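Local coordinates for protein sulfite reductase [ferredoxin] (Mycobacterium tuberculosis, PDB 1ZJ8) that probably catalyses the six-electron reduction of sulfite to sulfide with electrons from ferredoxin, using a siroheme and a [4Fe-4S] cluster, at residues A[82-87]-A[100-105]. Numbering follows the deposited sequence.
Sequences QREQGY and LEAKYF
Arg83 and Leu100 run side by side: in Arg83 CG is anti to the backbone N (chi1 -172°), and the chain stays extended as far as NE. Chi4 of 77° turns the guanidinium, and Leu100 CD2 sits over the centre of one face, 3.8 Å from Arg83 CZ. In the guanidinium plane, NE and NH2 both grip Tyr87 O, which ties the turn after the strand back onto Arg83. The same methyl, Leu100 CD2, meets Tyr87 CB at 3.6 Å. Gln82 has CG between its backbone N and carbonyl carbon (chi1 78°). This brings Gln82 CG to 3.6 Å from Tyr104 CB; the extended remainder lies beside Tyr104. Gln82 OE1 accepts from the backbone N of Trp148. Arg83 and Glu101 form an antiparallel non-hydrogen-bonded pair. Around it, Ala102 N donates a hydrogen bond to Gln82 O (3.0 Å), Glu84 N to Leu100 O (2.9 Å) and, beyond the corner at Lys103, Gln82 N to Tyr104 O. Arg83 NH1 also reaches Cys434 O, beside the iron-sulfur cluster. This is antiparallel pairing at a sheet edge, with 100-105 in a ferredoxin-like half domain. Edge strand 79-83 pairs with 104-109, which pairs with 144-149; helix 97-100 leads into the contact.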
loop_
_atom_site.group_PDB
_atom_site.type_symbol
_atom_site.label_atom_id
_atom_site.label_comp_id
_atom_site.label_asym_id
_atom_site.label_seq_id
_atom_site.Cartn_x
_atom_site.Cartn_y
_atom_site.Cartn_z
ATOM N N GLN A 82 -18.140 -4.685 -0.698
ATOM C CA GLN A 82 -17.650 -5.145 0.618
ATOM C C GLN A 82 -18.292 -6.471 1.096
ATOM O O GLN A 82 -19.358 -6.865 0.619
ATOM C CB GLN A 82 -17.738 -4.023 1.679
ATOM C CG GLN A 82 -19.116 -3.712 2.292
ATOM C CD GLN A 82 -19.030 -2.874 3.598
ATOM O OE1 GLN A 82 -18.533 -1.739 3.607
ATOM N NE2 GLN A 82 -19.544 -3.439 4.694
ATOM N N ARG A 83 -17.624 -7.151 2.038
ATOM C CA ARG A 83 -18.032 -8.489 2.534
ATOM C C ARG A 83 -19.277 -8.438 3.438
ATOM O O ARG A 83 -19.312 -7.694 4.432
ATOM C CB ARG A 83 -16.885 -9.172 3.304
ATOM C CG ARG A 83 -17.133 -10.659 3.711
ATOM C CD ARG A 83 -16.244 -11.084 4.900
ATOM N NE ARG A 83 -16.237 -12.518 5.230
ATOM C CZ ARG A 83 -15.577 -13.463 4.550
ATOM N NH1 ARG A 83 -14.909 -13.159 3.445
ATOM N NH2 ARG A 83 -15.599 -14.733 4.958
ATOM N N GLU A 84 -20.286 -9.245 3.088
ATOM C CA GLU A 84 -21.492 -9.389 3.910
ATOM C C GLU A 84 -21.106 -9.954 5.281
ATOM O O GLU A 84 -20.121 -10.714 5.419
ATOM C CB GLU A 84 -22.534 -10.296 3.230
ATOM C CG GLU A 84 -23.916 -10.274 3.880
ATOM C CD GLU A 84 -24.534 -8.896 3.841
ATOM O OE1 GLU A 84 -25.084 -8.538 2.790
ATOM O OE2 GLU A 84 -24.457 -8.161 4.847
ATOM N N GLN A 85 -21.895 -9.575 6.287
ATOM C CA GLN A 85 -21.649 -9.973 7.676
ATOM C C GLN A 85 -21.927 -11.449 7.932
ATOM O O GLN A 85 -22.775 -12.043 7.279
ATOM C CB GLN A 85 -22.579 -9.199 8.631
ATOM C CG GLN A 85 -22.526 -7.676 8.552
ATOM C CD GLN A 85 -21.160 -7.118 8.912
ATOM O OE1 GLN A 85 -20.384 -7.755 9.636
ATOM N NE2 GLN A 85 -20.853 -5.931 8.400
ATOM N N GLY A 86 -21.225 -12.027 8.907
ATOM C CA GLY A 86 -21.553 -13.355 9.443
ATOM C C GLY A 86 -20.880 -14.557 8.804
ATOM O O GLY A 86 -20.968 -15.669 9.322
ATOM N N TYR A 87 -20.220 -14.352 7.672
ATOM C CA TYR A 87 -19.542 -15.446 6.981
ATOM C C TYR A 87 -18.083 -15.480 7.412
ATOM O O TYR A 87 -17.393 -14.470 7.322
ATOM C CB TYR A 87 -19.667 -15.280 5.466
ATOM C CG TYR A 87 -21.101 -15.225 5.004
ATOM C CD1 TYR A 87 -21.778 -16.385 4.602
ATOM C CD2 TYR A 87 -21.790 -14.018 4.977
ATOM C CE1 TYR A 87 -23.110 -16.331 4.167
ATOM C CE2 TYR A 87 -23.120 -13.948 4.549
ATOM C CZ TYR A 87 -23.781 -15.104 4.149
ATOM O OH TYR A 87 -25.095 -15.008 3.738
ATOM N N LEU A 100 -21.241 -13.660 -0.273
ATOM C CA LEU A 100 -20.248 -12.771 0.335
ATOM C C LEU A 100 -20.359 -11.311 -0.125
ATOM O O LEU A 100 -19.828 -10.419 0.521
ATOM C CB LEU A 100 -18.848 -13.288 0.044
ATOM C CG LEU A 100 -18.523 -14.639 0.662
ATOM C CD1 LEU A 100 -17.295 -15.238 -0.006
ATOM C CD2 LEU A 100 -18.342 -14.519 2.172
ATOM N N GLU A 101 -21.051 -11.077 -1.236
ATOM C CA GLU A 101 -21.204 -9.740 -1.811
ATOM C C GLU A 101 -22.346 -8.967 -1.146
ATOM O O GLU A 101 -23.509 -9.227 -1.435
ATOM C CB GLU A 101 -21.482 -9.896 -3.307
ATOM C CG GLU A 101 -21.552 -8.613 -4.093
ATOM C CD GLU A 101 -20.971 -8.791 -5.490
ATOM O OE1 GLU A 101 -21.737 -8.700 -6.493
ATOM O OE2 GLU A 101 -19.742 -9.052 -5.567
ATOM N N ALA A 102 -22.011 -8.021 -0.269
ATOM C CA ALA A 102 -23.011 -7.183 0.414
ATOM C C ALA A 102 -23.507 -6.062 -0.479
ATOM O O ALA A 102 -23.000 -5.875 -1.590
ATOM C CB ALA A 102 -22.444 -6.587 1.698
ATOM N N LYS A 103 -24.491 -5.309 0.029
ATOM C CA LYS A 103 -25.094 -4.178 -0.703
ATOM C C LYS A 103 -24.351 -2.872 -0.421
ATOM O O LYS A 103 -24.884 -1.783 -0.688
ATOM C CB LYS A 103 -26.591 -3.994 -0.359
ATOM C CG LYS A 103 -26.930 -2.860 0.696
ATOM C CD LYS A 103 -28.416 -2.463 0.648
ATOM C CE LYS A 103 -28.847 -1.622 1.840
ATOM N NZ LYS A 103 -28.531 -0.195 1.624
ATOM N N TYR A 104 -23.136 -2.972 0.120
ATOM C CA TYR A 104 -22.345 -1.802 0.505
ATOM C C TYR A 104 -20.982 -1.835 -0.184
ATOM O O TYR A 104 -20.538 -2.883 -0.648
ATOM C CB TYR A 104 -22.190 -1.769 2.029
ATOM C CG TYR A 104 -23.484 -1.506 2.785
ATOM C CD1 TYR A 104 -24.003 -0.217 2.875
ATOM C CD2 TYR A 104 -24.185 -2.546 3.412
ATOM C CE1 TYR A 104 -25.175 0.038 3.561
ATOM C CE2 TYR A 104 -25.368 -2.309 4.100
ATOM C CZ TYR A 104 -25.861 -1.009 4.175
ATOM O OH TYR A 104 -27.032 -0.716 4.865
ATOM N N PHE A 105 -20.330 -0.680 -0.253
ATOM C CA PHE A 105 -19.050 -0.540 -0.961
ATOM C C PHE A 105 -17.919 -0.040 -0.076
ATOM O O PHE A 105 -18.110 0.822 0.782
ATOM C CB PHE A 105 -19.200 0.446 -2.129
ATOM C CG PHE A 105 -20.116 -0.042 -3.212
ATOM C CD1 PHE A 105 -21.472 0.307 -3.207
ATOM C CD2 PHE A 105 -19.633 -0.869 -4.226
ATOM C CE1 PHE A 105 -22.333 -0.155 -4.197
ATOM C CE2 PHE A 105 -20.480 -1.334 -5.225
ATOM C CZ PHE A 105 -21.837 -0.977 -5.212
#